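ATP synthase epsilon chain (Caldalkalibacillus thermarum TA2.A1, PDB 5IK2) forms part of the catalytic F1 sector of a rotary ATP synthase, which probably makes ATP from ADP using a transmembrane proton gradient. Local coordinates at residues Thr3-Asp7 with Gly18-Val23; Thr10-Phe16 with Thr81-Glu87; Thr59-Val63 with Val126-Val130. The protein carries 2 engineered substitutions. Residues are numbered along the deposited sequence.

Contact 1 of 3, residues Thr3-Asp7 with Gly18-Val23; sequences TVQVD and GEADIV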
ATOM      1  N   THR H   3      64.088  27.756  34.280  1.00 34.89           N
ATOM      2  CA  THR H   3      62.878  26.888  34.424  1.00 34.89           C
ATOM      3  C   THR H   3      63.154  25.453  33.965  1.00 34.84           C
ATOM      4  O   THR H   3      64.229  25.155  33.435  1.00 35.27           O
ATOM      5  CB  THR H   3      61.672  27.451  33.631  1.00 34.88           C
ATOM      6  OG1 THR H   3      61.951  27.421  32.225  1.00 34.89           O
ATOM      7  CG2 THR H   3      61.356  28.880  34.056  1.00 34.72           C
ATOM      8  N   VAL H   4      62.178  24.574  34.186  1.00 34.58           N
ATOM      9  CA  VAL H   4      62.237  23.180  33.730  1.00 34.29           C
ATOM     10  C   VAL H   4      60.863  22.749  33.208  1.00 33.89           C
ATOM     11  O   VAL H   4      59.838  23.125  33.780  1.00 33.69           O
ATOM     12  CB  VAL H   4      62.727  22.232  34.856  1.00 34.29           C
ATOM     13  CG1 VAL H   4      61.747  22.181  36.027  1.00 34.14           C
ATOM     14  CG2 VAL H   4      62.995  20.833  34.310  1.00 34.49           C
ATOM     15  N   GLN H   5      60.853  21.968  32.128  1.00 33.67           N
ATOM     16  CA  GLN H   5      59.605  21.497  31.515  1.00 33.62           C
ATOM     17  C   GLN H   5      58.980  20.418  32.406  1.00 32.84           C
ATOM     18  O   GLN H   5      59.678  19.508  32.859  1.00 32.58           O
ATOM     19  CB  GLN H   5      59.863  20.957  30.100  1.00 34.26           C
ATOM     20  CG  GLN H   5      58.619  20.818  29.224  1.00 35.06           C
ATOM     21  CD  GLN H   5      58.121  22.142  28.648  1.00 36.06           C
ATOM     22  OE1 GLN H   5      58.902  22.941  28.120  1.00 36.31           O
ATOM     23  NE2 GLN H   5      56.811  22.371  28.728  1.00 36.42           N
ATOM     24  N   VAL H   6      57.674  20.539  32.658  1.00 32.09           N
ATOM     25  CA  VAL H   6      56.943  19.640  33.558  1.00 31.69           C
ATOM     26  C   VAL H   6      55.759  19.019  32.826  1.00 31.17           C
ATOM     27  O   VAL H   6      55.012  19.729  32.151  1.00 31.11           O
ATOM     28  CB  VAL H   6      56.391  20.381  34.800  1.00 31.86           C
ATOM     29  CG1 VAL H   6      55.856  19.390  35.831  1.00 31.59           C
ATOM     30  CG2 VAL H   6      57.455  21.275  35.422  1.00 32.22           C
ATOM     31  N   ASP H   7      55.594  17.704  32.974  1.00 30.71           N
ATOM     32  CA  ASP H   7      54.426  16.981  32.464  1.00 30.46           C
ATOM     33  C   ASP H   7      53.790  16.161  33.587  1.00 30.10           C
ATOM     34  O   ASP H   7      54.440  15.282  34.154  1.00 29.98           O
ATOM     35  CB  ASP H   7      54.821  16.040  31.315  1.00 30.53           C
ATOM     36  CG  ASP H   7      55.062  16.765  29.992  1.00 30.48           C
ATOM     37  OD1 ASP H   7      54.819  17.985  29.882  1.00 30.44           O
ATOM     38  OD2 ASP H   7      55.502  16.093  29.038  1.00 30.65           O
ATOM     39  N   GLY H  18      53.962  22.657  30.689  1.00 39.57           N
ATOM     40  CA  GLY H  18      54.544  23.999  30.792  1.00 39.69           C
ATOM     41  C   GLY H  18      55.895  24.023  31.478  1.00 39.51           C
ATOM     42  O   GLY H  18      56.338  23.018  32.034  1.00 39.79           O
ATOM     43  N   GLU H  19      56.546  25.183  31.427  1.00 39.48           N
ATOM     44  CA  GLU H  19      57.832  25.398  32.087  1.00 39.34           C
ATOM     45  C   GLU H  19      57.615  26.042  33.452  1.00 38.39           C
ATOM     46  O   GLU H  19      56.986  27.097  33.545  1.00 38.36           O
ATOM     47  CB  GLU H  19      58.737  26.277  31.226  1.00 40.41           C
ATOM     48  CG  GLU H  19      59.217  25.589  29.960  1.00 41.50           C
ATOM     49  CD  GLU H  19      60.400  26.293  29.328  1.00 42.98           C
ATOM     50  OE1 GLU H  19      60.284  27.502  29.030  1.00 43.74           O
ATOM     51  OE2 GLU H  19      61.445  25.634  29.128  1.00 43.77           O
ATOM     52  N   ALA H  20      58.146  25.405  34.498  1.00 37.17           N
ATOM     53  CA  ALA H  20      57.948  25.834  35.886  1.00 36.11           C
ATOM     54  C   ALA H  20      59.258  26.261  36.546  1.00 35.24           C
ATOM     55  O   ALA H  20      60.328  25.753  36.211  1.00 35.03           O
ATOM     56  CB  ALA H  20      57.317  24.709  36.684  1.00 36.06           C
ATOM     57  N   ASP H  21      59.155  27.195  37.491  1.00 34.30           N
ATOM     58  CA  ASP H  21      60.297  27.618  38.304  1.00 33.88           C
ATOM     59  C   ASP H  21      60.656  26.538  39.316  1.00 33.27           C
ATOM     60  O   ASP H  21      61.828  26.201  39.482  1.00 32.99           O
ATOM     61  CB  ASP H  21      59.990  28.928  39.040  1.00 33.91           C
ATOM     62  CG  ASP H  21      59.827  30.106  38.099  1.00 33.88           C
ATOM     63  OD1 ASP H  21      60.708  30.319  37.242  1.00 34.34           O
ATOM     64  OD2 ASP H  21      58.822  30.830  38.222  1.00 34.02           O
ATOM     65  N   ILE H  22      59.635  26.015  39.992  1.00 33.13           N
ATOM     66  CA  ILE H  22      59.788  24.919  40.951  1.00 33.11           C
ATOM     67  C   ILE H  22      58.525  24.048  40.968  1.00 32.96           C
ATOM     68  O   ILE H  22      57.414  24.556  40.805  1.00 32.68           O
ATOM     69  CB  ILE H  22      60.118  25.458  42.369  1.00 33.32           C
ATOM     70  CG1 ILE H  22      60.373  24.307  43.353  1.00 33.34           C
ATOM     71  CG2 ILE H  22      59.020  26.381  42.892  1.00 33.20           C
ATOM     72  CD1 ILE H  22      61.080  24.732  44.624  1.00 33.27           C
ATOM     73  N   VAL H  23      58.716  22.742  41.156  1.00 33.15           N
ATOM     74  CA  VAL H  23      57.623  21.770  41.259  1.00 33.16           C
ATOM     75  C   VAL H  23      57.642  21.165  42.663  1.00 33.22           C
ATOM     76  O   VAL H  23      58.536  20.383  42.995  1.00 33.08           O
ATOM     77  CB  VAL H  23      57.757  20.652  40.197  1.00 33.16           C
ATOM     78  CG1 VAL H  23      56.616  19.642  40.315  1.00 33.26           C
ATOM     79  CG2 VAL H  23      57.797  21.252  38.799  1.00 33.21           C
TER
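Val6 lays its CG2 methyl over two apolar neighbours of 18-23, 3.7 Å from Ala20 CB and 3.4 Å from Val23 CG2, on the buried face of the sheet that Val4 also lines. The backbones run antiparallel. Val4 and Ala20 form a hydrogen-bonded pair, with Val4 N to Ala20 O at 3.0 Å and Ala20 N to Val4 O at 2.9 Å. Gln5 and Glu19 follow as a non-hydrogen-bonded pair, their CA atoms 4.3 Å apart, and here Glu19 CA also makes a CA-H...O contact of 3.5 Å with Val4 O. Val6 and Gly18 close the ladder less evenly: Val6 N to Gly18 O is 2.9 Å, but the return bond from Gly18 N to Val6 O is weak at 3.4 Å. The backbone angles of Gly18, with phi at 161°, would press a CB against the preceding carbonyl and by themselves call for glycine at this corner. On the other face Gln5 OE1 lies 3.2 Å from Glu19 CG. Asp21, in the break of the strand, is hydrogen-bonded through OD2 to Gly55 N. Strand 74-79 flanks 4-9 on its far side, and 48-54 pairs with 19-26, making the contact part of the N-terminal beta-sandwich. Backbone hydrogen bonds thus fix the register, while one face is apolar and the other polar, as suits a strand with one side turned inward.

Contact 2 of 3, residues Thr10-Phe16 with Thr81-Glu87; sequences TPERKVF and TAELPEE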
ATOM      1  N   THR H  10      48.311  11.056  33.083  1.00 27.61           N
ATOM      2  CA  THR H  10      47.620   9.837  33.521  1.00 27.30           C
ATOM      3  C   THR H  10      47.669   8.815  32.370  1.00 27.30           C
ATOM      4  O   THR H  10      48.176   9.135  31.294  1.00 27.40           O
ATOM      5  CB  THR H  10      46.157  10.138  33.935  1.00 26.97           C
ATOM      6  OG1 THR H  10      45.365  10.429  32.777  1.00 26.80           O
ATOM      7  CG2 THR H  10      46.093  11.314  34.900  1.00 26.74           C
ATOM      8  N   PRO H  11      47.154   7.582  32.587  1.00 27.23           N
ATOM      9  CA  PRO H  11      47.059   6.628  31.468  1.00 27.47           C
ATOM     10  C   PRO H  11      46.249   7.100  30.250  1.00 27.93           C
ATOM     11  O   PRO H  11      46.509   6.639  29.134  1.00 28.02           O
ATOM     12  CB  PRO H  11      46.375   5.415  32.107  1.00 27.20           C
ATOM     13  CG  PRO H  11      46.794   5.464  33.528  1.00 27.09           C
ATOM     14  CD  PRO H  11      46.884   6.922  33.878  1.00 27.14           C
ATOM     15  N   GLU H  12      45.302   8.015  30.463  1.00 28.49           N
ATOM     16  CA  GLU H  12      44.336   8.405  29.431  1.00 29.13           C
ATOM     17  C   GLU H  12      44.587   9.778  28.782  1.00 29.81           C
ATOM     18  O   GLU H  12      44.182   9.983  27.636  1.00 30.17           O
ATOM     19  CB  GLU H  12      42.888   8.298  29.961  1.00 28.88           C
ATOM     20  CG  GLU H  12      42.588   8.988  31.293  1.00 28.67           C
ATOM     21  CD  GLU H  12      42.825   8.129  32.536  1.00 28.42           C
ATOM     22  OE1 GLU H  12      42.942   6.889  32.432  1.00 28.01           O
ATOM     23  OE2 GLU H  12      42.895   8.709  33.640  1.00 28.29           O
ATOM     24  N   ARG H  13      45.250  10.702  29.484  1.00 30.76           N
ATOM     25  CA  ARG H  13      45.496  12.053  28.947  1.00 31.44           C
ATOM     26  C   ARG H  13      46.653  12.789  29.631  1.00 31.96           C
ATOM     27  O   ARG H  13      47.122  12.381  30.696  1.00 31.78           O
ATOM     28  CB  ARG H  13      44.226  12.905  29.072  1.00 31.49           C
ATOM     29  CG  ARG H  13      43.882  13.293  30.505  1.00 31.61           C
ATOM     30  CD  ARG H  13      42.406  13.611  30.685  1.00 31.90           C
ATOM     31  NE  ARG H  13      42.100  13.912  32.086  1.00 32.06           N
ATOM     32  CZ  ARG H  13      42.344  15.071  32.701  1.00 32.24           C
ATOM     33  NH1 ARG H  13      42.905  16.097  32.058  1.00 32.61           N
ATOM     34  NH2 ARG H  13      42.021  15.208  33.986  1.00 32.17           N
ATOM     35  N   LYS H  14      47.088  13.881  29.001  1.00 32.60           N
ATOM     36  CA  LYS H  14      48.026  14.830  29.602  1.00 33.12           C
ATOM     37  C   LYS H  14      47.234  15.915  30.327  1.00 32.78           C
ATOM     38  O   LYS H  14      46.318  16.501  29.751  1.00 32.28           O
ATOM     39  CB  LYS H  14      48.920  15.465  28.538  1.00 34.05           C
ATOM     40  CG  LYS H  14      49.811  14.470  27.810  1.00 35.20           C
ATOM     41  CD  LYS H  14      50.922  15.176  27.051  1.00 36.20           C
ATOM     42  CE  LYS H  14      51.851  14.185  26.366  1.00 36.99           C
ATOM     43  NZ  LYS H  14      53.001  14.872  25.716  1.00 37.50           N
ATOM     44  N   VAL H  15      47.604  16.178  31.581  1.00 32.63           N
ATOM     45  CA  VAL H  15      46.854  17.073  32.471  1.00 32.66           C
ATOM     46  C   VAL H  15      47.501  18.454  32.573  1.00 33.07           C
ATOM     47  O   VAL H  15      46.805  19.467  32.491  1.00 32.74           O
ATOM     48  CB  VAL H  15      46.718  16.455  33.884  1.00 32.35           C
ATOM     49  CG1 VAL H  15      45.879  17.349  34.796  1.00 32.15           C
ATOM     50  CG2 VAL H  15      46.116  15.057  33.788  1.00 32.28           C
ATOM     51  N   PHE H  16      48.818  18.487  32.780  1.00 34.11           N
ATOM     52  CA  PHE H  16      49.580  19.737  32.846  1.00 35.05           C
ATOM     53  C   PHE H  16      50.760  19.694  31.880  1.00 36.06           C
ATOM     54  O   PHE H  16      51.402  18.655  31.718  1.00 35.69           O
ATOM     55  CB  PHE H  16      50.088  19.986  34.272  1.00 35.22           C
ATOM     56  CG  PHE H  16      50.708  21.345  34.468  1.00 35.06           C
ATOM     57  CD1 PHE H  16      49.924  22.437  34.824  1.00 35.01           C
ATOM     58  CD2 PHE H  16      52.079  21.535  34.292  1.00 34.83           C
ATOM     59  CE1 PHE H  16      50.491  23.693  35.003  1.00 34.84           C
ATOM     60  CE2 PHE H  16      52.650  22.787  34.467  1.00 34.78           C
ATOM     61  CZ  PHE H  16      51.856  23.867  34.825  1.00 34.79           C
ATOM     62  N   THR H  81      45.230   9.160  38.787  1.00 27.51           N
ATOM     63  CA  THR H  81      44.367  10.305  38.527  1.00 27.66           C
ATOM     64  C   THR H  81      45.117  11.610  38.780  1.00 27.88           C
ATOM     65  O   THR H  81      45.938  11.698  39.695  1.00 27.44           O
ATOM     66  CB  THR H  81      43.104  10.267  39.405  1.00 27.63           C
ATOM     67  OG1 THR H  81      43.478  10.155  40.782  1.00 27.69           O
ATOM     68  CG2 THR H  81      42.227   9.087  39.031  1.00 27.64           C
ATOM     69  N   ALA H  82      44.828  12.609  37.949  1.00 28.56           N
ATOM     70  CA  ALA H  82      45.372  13.959  38.093  1.00 28.94           C
ATOM     71  C   ALA H  82      44.347  14.960  37.559  1.00 29.34           C
ATOM     72  O   ALA H  82      43.913  14.840  36.412  1.00 29.73           O
ATOM     73  CB  ALA H  82      46.690  14.083  37.346  1.00 28.86           C
ATOM     74  N   GLU H  83      43.945  15.921  38.391  1.00 29.75           N
ATOM     75  CA  GLU H  83      42.964  16.932  37.991  1.00 30.09           C
ATOM     76  C   GLU H  83      43.351  18.330  38.458  1.00 30.48           C
ATOM     77  O   GLU H  83      43.783  18.515  39.597  1.00 30.62           O
ATOM     78  CB  GLU H  83      41.572  16.603  38.544  1.00 30.14           C
ATOM     79  CG  GLU H  83      40.964  15.292  38.051  1.00 30.16           C
ATOM     80  CD  GLU H  83      41.163  14.107  38.986  1.00 30.25           C
ATOM     81  OE1 GLU H  83      41.607  14.286  40.141  1.00 30.25           O
ATOM     82  OE2 GLU H  83      40.853  12.976  38.560  1.00 30.38           O
ATOM     83  N   LEU H  84      43.173  19.307  37.567  1.00 30.74           N
ATOM     84  CA  LEU H  84      43.212  20.729  37.919  1.00 31.08           C
ATOM     85  C   LEU H  84      41.912  21.070  38.665  1.00 31.60           C
ATOM     86  O   LEU H  84      40.944  20.311  38.574  1.00 31.84           O
ATOM     87  CB  LEU H  84      43.323  21.584  36.650  1.00 31.14           C
ATOM     88  CG  LEU H  84      44.557  21.379  35.763  1.00 31.03           C
ATOM     89  CD1 LEU H  84      44.290  21.887  34.353  1.00 30.99           C
ATOM     90  CD2 LEU H  84      45.775  22.065  36.361  1.00 31.11           C
ATOM     91  N   PRO H  85      41.872  22.209  39.398  1.00 32.22           N
ATOM     92  CA  PRO H  85      40.674  22.552  40.189  1.00 32.73           C
ATOM     93  C   PRO H  85      39.357  22.573  39.402  1.00 33.48           C
ATOM     94  O   PRO H  85      38.349  22.046  39.880  1.00 33.00           O
ATOM     95  CB  PRO H  85      40.997  23.956  40.717  1.00 32.63           C
ATOM     96  CG  PRO H  85      42.483  24.016  40.743  1.00 32.30           C
ATOM     97  CD  PRO H  85      42.905  23.256  39.521  1.00 32.25           C
ATOM     98  N   GLU H  86      39.385  23.161  38.206  1.00 34.84           N
ATOM     99  CA  GLU H  86      38.186  23.317  37.365  1.00 35.83           C
ATOM    100  C   GLU H  86      37.557  22.007  36.856  1.00 36.25           C
ATOM    101  O   GLU H  86      36.358  21.977  36.571  1.00 36.45           O
ATOM    102  CB  GLU H  86      38.455  24.262  36.174  1.00 36.20           C
ATOM    103  CG  GLU H  86      39.456  23.770  35.118  1.00 36.54           C
ATOM    104  CD  GLU H  86      40.861  24.340  35.272  1.00 36.84           C
ATOM    105  OE1 GLU H  86      41.289  24.613  36.418  1.00 36.82           O
ATOM    106  OE2 GLU H  86      41.547  24.501  34.237  1.00 36.41           O
ATOM    107  N   GLU H  87      38.353  20.941  36.749  1.00 36.76           N
ATOM    108  CA  GLU H  87      37.884  19.662  36.181  1.00 37.04           C
ATOM    109  C   GLU H  87      37.663  18.544  37.226  1.00 37.00           C
ATOM    110  O   GLU H  87      37.728  17.357  36.892  1.00 37.01           O
ATOM    111  CB  GLU H  87      38.824  19.214  35.042  1.00 36.87           C
ATOM    112  CG  GLU H  87      40.225  18.766  35.456  1.00 36.76           C
ATOM    113  CD  GLU H  87      41.228  18.743  34.306  1.00 36.55           C
ATOM    114  OE1 GLU H  87      40.828  18.840  33.124  1.00 36.62           O
ATOM    115  OE2 GLU H  87      42.437  18.624  34.587  1.00 35.99           O
TER
HETATM  116  O   HOH W   1      43.895  19.382  32.041  1.00 22.99           O
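This is a side-chain contact, without backbone pairing, between the turn at 10-13 with the start of strand 14-17 and the end of the beta-sandwich at 81-87, where the chain leaves strand 81-83 for the helical part. Val15 and Ala82 form its apolar centre: Ala82 CB lies 3.7 Å from Val15 CG2 and also 3.7 Å from Thr10 CG2. Val15 CG1 comes within 4.4 Å of Leu84 CG, and Leu84 CD2 meets the edge of the Phe16 ring at CD1, 4.4 Å away. Val15 and Phe16 both face Ile8 of strand 4-9 in a classic beta bulge, and Val15 points its CB toward 81-87. The turn before them is held by the backbone bond from Thr10 N to Arg13 O at 3.0 Å, with Glu12 N and Arg13 N each donating weakly to Thr10 OG1 at 3.3 Å. Pro11 and Glu12 of this turn pack on the gamma chain of the assembly. Arg13 reaches across in a long salt bridge, its hydrogen bond weak, of 3.5 Å between Arg13 NH2 and Glu87 OE2. That carboxylate oxygen also accepts from Leu84 N at 3.1 Å, tying the turn at 84-87 back on itself. Water 1 sits between the segments, 2.9 Å from Val15 O and 3.0 Å from Glu87 OE2. Thr81 and Glu83, both ATP-binding residues although no ATP is bound to this chain here, direct their CB atoms away from 10-16; Thr81 OG1 is hydrogen-bonded to Ser64 OG, and Glu83 forms a salt bridge with Arg127 of helix 114-133.

Contact 3 of 3, residues Thr59-Val63 with Val126-Val130; sequences TLIAV and VRLQV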
ATOM      1  N   THR H  59      49.592  26.771  40.707  1.00 33.00           N
ATOM      2  CA  THR H  59      48.596  25.807  40.225  1.00 32.15           C
ATOM      3  C   THR H  59      48.690  24.517  41.042  1.00 31.64           C
ATOM      4  O   THR H  59      49.754  23.898  41.101  1.00 31.41           O
ATOM      5  CB  THR H  59      48.811  25.479  38.731  1.00 31.84           C
ATOM      6  OG1 THR H  59      48.947  26.693  37.984  1.00 31.73           O
ATOM      7  CG2 THR H  59      47.643  24.673  38.169  1.00 31.88           C
ATOM      8  N   LEU H  60      47.580  24.130  41.675  1.00 31.21           N
ATOM      9  CA  LEU H  60      47.480  22.857  42.395  1.00 31.01           C
ATOM     10  C   LEU H  60      46.829  21.808  41.497  1.00 30.70           C
ATOM     11  O   LEU H  60      45.797  22.076  40.884  1.00 30.29           O
ATOM     12  CB  LEU H  60      46.643  23.017  43.668  1.00 30.99           C
ATOM     13  CG  LEU H  60      47.112  24.033  44.715  1.00 31.15           C
ATOM     14  CD1 LEU H  60      46.152  24.047  45.894  1.00 31.37           C
ATOM     15  CD2 LEU H  60      48.526  23.740  45.193  1.00 31.15           C
ATOM     16  N   ILE H  61      47.444  20.626  41.421  1.00 30.50           N
ATOM     17  CA  ILE H  61      46.877  19.468  40.727  1.00 30.16           C
ATOM     18  C   ILE H  61      46.665  18.365  41.764  1.00 29.90           C
ATOM     19  O   ILE H  61      47.609  17.969  42.447  1.00 30.00           O
ATOM     20  CB  ILE H  61      47.807  18.942  39.606  1.00 30.42           C
ATOM     21  CG1 ILE H  61      48.168  20.067  38.619  1.00 30.62           C
ATOM     22  CG2 ILE H  61      47.158  17.773  38.866  1.00 30.48           C
ATOM     23  CD1 ILE H  61      49.424  20.838  38.973  1.00 30.74           C
ATOM     24  N   ALA H  62      45.429  17.882  41.877  1.00 29.58           N
ATOM     25  CA  ALA H  62      45.102  16.775  42.781  1.00 28.97           C
ATOM     26  C   ALA H  62      45.619  15.471  42.184  1.00 28.30           C
ATOM     27  O   ALA H  62      45.086  15.010  41.182  1.00 28.39           O
ATOM     28  CB  ALA H  62      43.595  16.697  43.004  1.00 29.03           C
ATOM     29  N   VAL H  63      46.656  14.895  42.794  1.00 27.77           N
ATOM     30  CA  VAL H  63      47.296  13.667  42.298  1.00 27.54           C
ATOM     31  C   VAL H  63      47.146  12.531  43.313  1.00 27.47           C
ATOM     32  O   VAL H  63      47.377  12.729  44.508  1.00 27.17           O
ATOM     33  CB  VAL H  63      48.798  13.900  41.997  1.00 27.52           C
ATOM     34  CG1 VAL H  63      49.492  12.602  41.583  1.00 27.39           C
ATOM     35  CG2 VAL H  63      48.960  14.968  40.920  1.00 27.53           C
ATOM     36  N   VAL H 126      41.924  14.942  48.821  1.00 36.67           N
ATOM     37  CA  VAL H 126      42.860  15.731  48.007  1.00 36.50           C
ATOM     38  C   VAL H 126      42.137  16.442  46.854  1.00 36.55           C
ATOM     39  O   VAL H 126      42.474  17.582  46.528  1.00 36.50           O
ATOM     40  CB  VAL H 126      44.033  14.860  47.490  1.00 36.24           C
ATOM     41  CG1 VAL H 126      44.856  15.577  46.424  1.00 36.19           C
ATOM     42  CG2 VAL H 126      44.933  14.465  48.652  1.00 36.17           C
ATOM     43  N   ARG H 127      41.155  15.773  46.247  1.00 36.53           N
ATOM     44  CA  ARG H 127      40.289  16.401  45.233  1.00 36.50           C
ATOM     45  C   ARG H 127      39.497  17.596  45.781  1.00 37.40           C
ATOM     46  O   ARG H 127      39.297  18.585  45.071  1.00 37.74           O
ATOM     47  CB  ARG H 127      39.328  15.372  44.616  1.00 35.85           C
ATOM     48  CG  ARG H 127      39.962  14.515  43.533  1.00 35.37           C
ATOM     49  CD  ARG H 127      39.045  13.379  43.120  1.00 34.81           C
ATOM     50  NE  ARG H 127      39.560  12.643  41.964  1.00 34.33           N
ATOM     51  CZ  ARG H 127      39.011  11.540  41.450  1.00 33.87           C
ATOM     52  NH1 ARG H 127      37.909  11.009  41.980  1.00 33.71           N
ATOM     53  NH2 ARG H 127      39.571  10.957  40.394  1.00 33.74           N
ATOM     54  N   LEU H 128      39.053  17.497  47.034  1.00 38.36           N
ATOM     55  CA  LEU H 128      38.343  18.590  47.710  1.00 39.30           C
ATOM     56  C   LEU H 128      39.264  19.762  48.071  1.00 39.95           C
ATOM     57  O   LEU H 128      38.863  20.919  47.940  1.00 39.97           O
ATOM     58  CB  LEU H 128      37.621  18.076  48.963  1.00 39.41           C
ATOM     59  CG  LEU H 128      36.473  17.093  48.688  1.00 39.46           C
ATOM     60  CD1 LEU H 128      36.156  16.260  49.922  1.00 39.41           C
ATOM     61  CD2 LEU H 128      35.228  17.816  48.192  1.00 39.26           C
ATOM     62  N   GLN H 129      40.483  19.460  48.527  1.00 41.02           N
ATOM     63  CA  GLN H 129      41.497  20.491  48.824  1.00 42.29           C
ATOM     64  C   GLN H 129      41.841  21.354  47.605  1.00 42.77           C
ATOM     65  O   GLN H 129      41.907  22.581  47.706  1.00 42.83           O
ATOM     66  CB  GLN H 129      42.792  19.856  49.355  1.00 42.98           C
ATOM     67  CG  GLN H 129      42.734  19.365  50.793  1.00 43.47           C
ATOM     68  CD  GLN H 129      44.005  18.637  51.213  1.00 44.06           C
ATOM     69  OE1 GLN H 129      45.115  19.037  50.853  1.00 43.80           O
ATOM     70  NE2 GLN H 129      43.846  17.562  51.982  1.00 44.14           N
ATOM     71  N   VAL H 130      42.061  20.698  46.467  1.00 43.56           N
ATOM     72  CA  VAL H 130      42.422  21.381  45.218  1.00 44.30           C
ATOM     73  C   VAL H 130      41.219  22.125  44.613  1.00 45.95           C
ATOM     74  O   VAL H 130      41.398  23.150  43.954  1.00 46.19           O
ATOM     75  CB  VAL H 130      43.060  20.397  44.203  1.00 43.82           C
ATOM     76  CG1 VAL H 130      43.339  21.070  42.862  1.00 43.87           C
ATOM     77  CG2 VAL H 130      44.357  19.830  44.774  1.00 43.62           C
TER
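Ala62 is a small bump on strand 59-63 that fits a shallow hollow in the helix 126-130, and its size lets the helix come close: the axes of the two segments approach to 7.6 Å and run nearly antiparallel, at 166°. Two valines one helical turn apart, Val126 and Val130, wall the hollow. Val126 CG1 lies 3.8 Å from Ala62 CB, and Val130 CG2 reaches the same methyl at 3.7 Å. The helix backbone forms its floor, with Ala62 CB 3.8 Å from Val126 O and 4.0 Å from Arg127 CA, leaving little room for a bulkier residue at this position. Val130 in turn fills the space between Ala62 and Leu60, its CG1 being 3.9 Å from Leu60 CB and 3.3 Å from Leu60 O. Leu60 and Ala62 thus point toward the helix, whereas Ile61 and Val63 alternate to the opposite face of the strand, where they pack against Ile52 and Val50 of strand 48-54. No hydrogen bond joins the two segments; the fit is one of van der Waals surfaces. Arg127 touches Ala62 with the base of its side chain, CG lying 4.3 Å from Ala62 CB, while its guanidinium continues to a salt bridge with Glu83. The arrangement is helix 114-133 packed against the face of the beta-sandwich formed at strand 57-64 by Leu60 and Ala62, the junction of the two domains of an F1-ATPase epsilon subunit, and it places Arg127 in the ATP-binding site, unoccupied in this chain.

How the contacts relate
From the N terminus, strand 4-9 leads through the turn and strand 14-17 into 19-26, and contact 1 closes this short loop. Contact 2 opens within it, at 10-16, but closes only at 81-87, so the two cross; they meet where Val6 and Asp7 pack on Phe16. Contact 3 begins at 59-63, inside the long span of contact 2, and ends beyond it at 126-130, so these two cross as well. Strands 57-64 and 81-83 are sheet neighbours, with a probable hydrogen bond between Glu83 O and Ala62 N, and Pro85 packs on both Leu60 and Val130. Contacts 1 and 3 lie in series, without touching. Together they connect the N-terminal strands, the sandwich's last strand and the C-terminal helix.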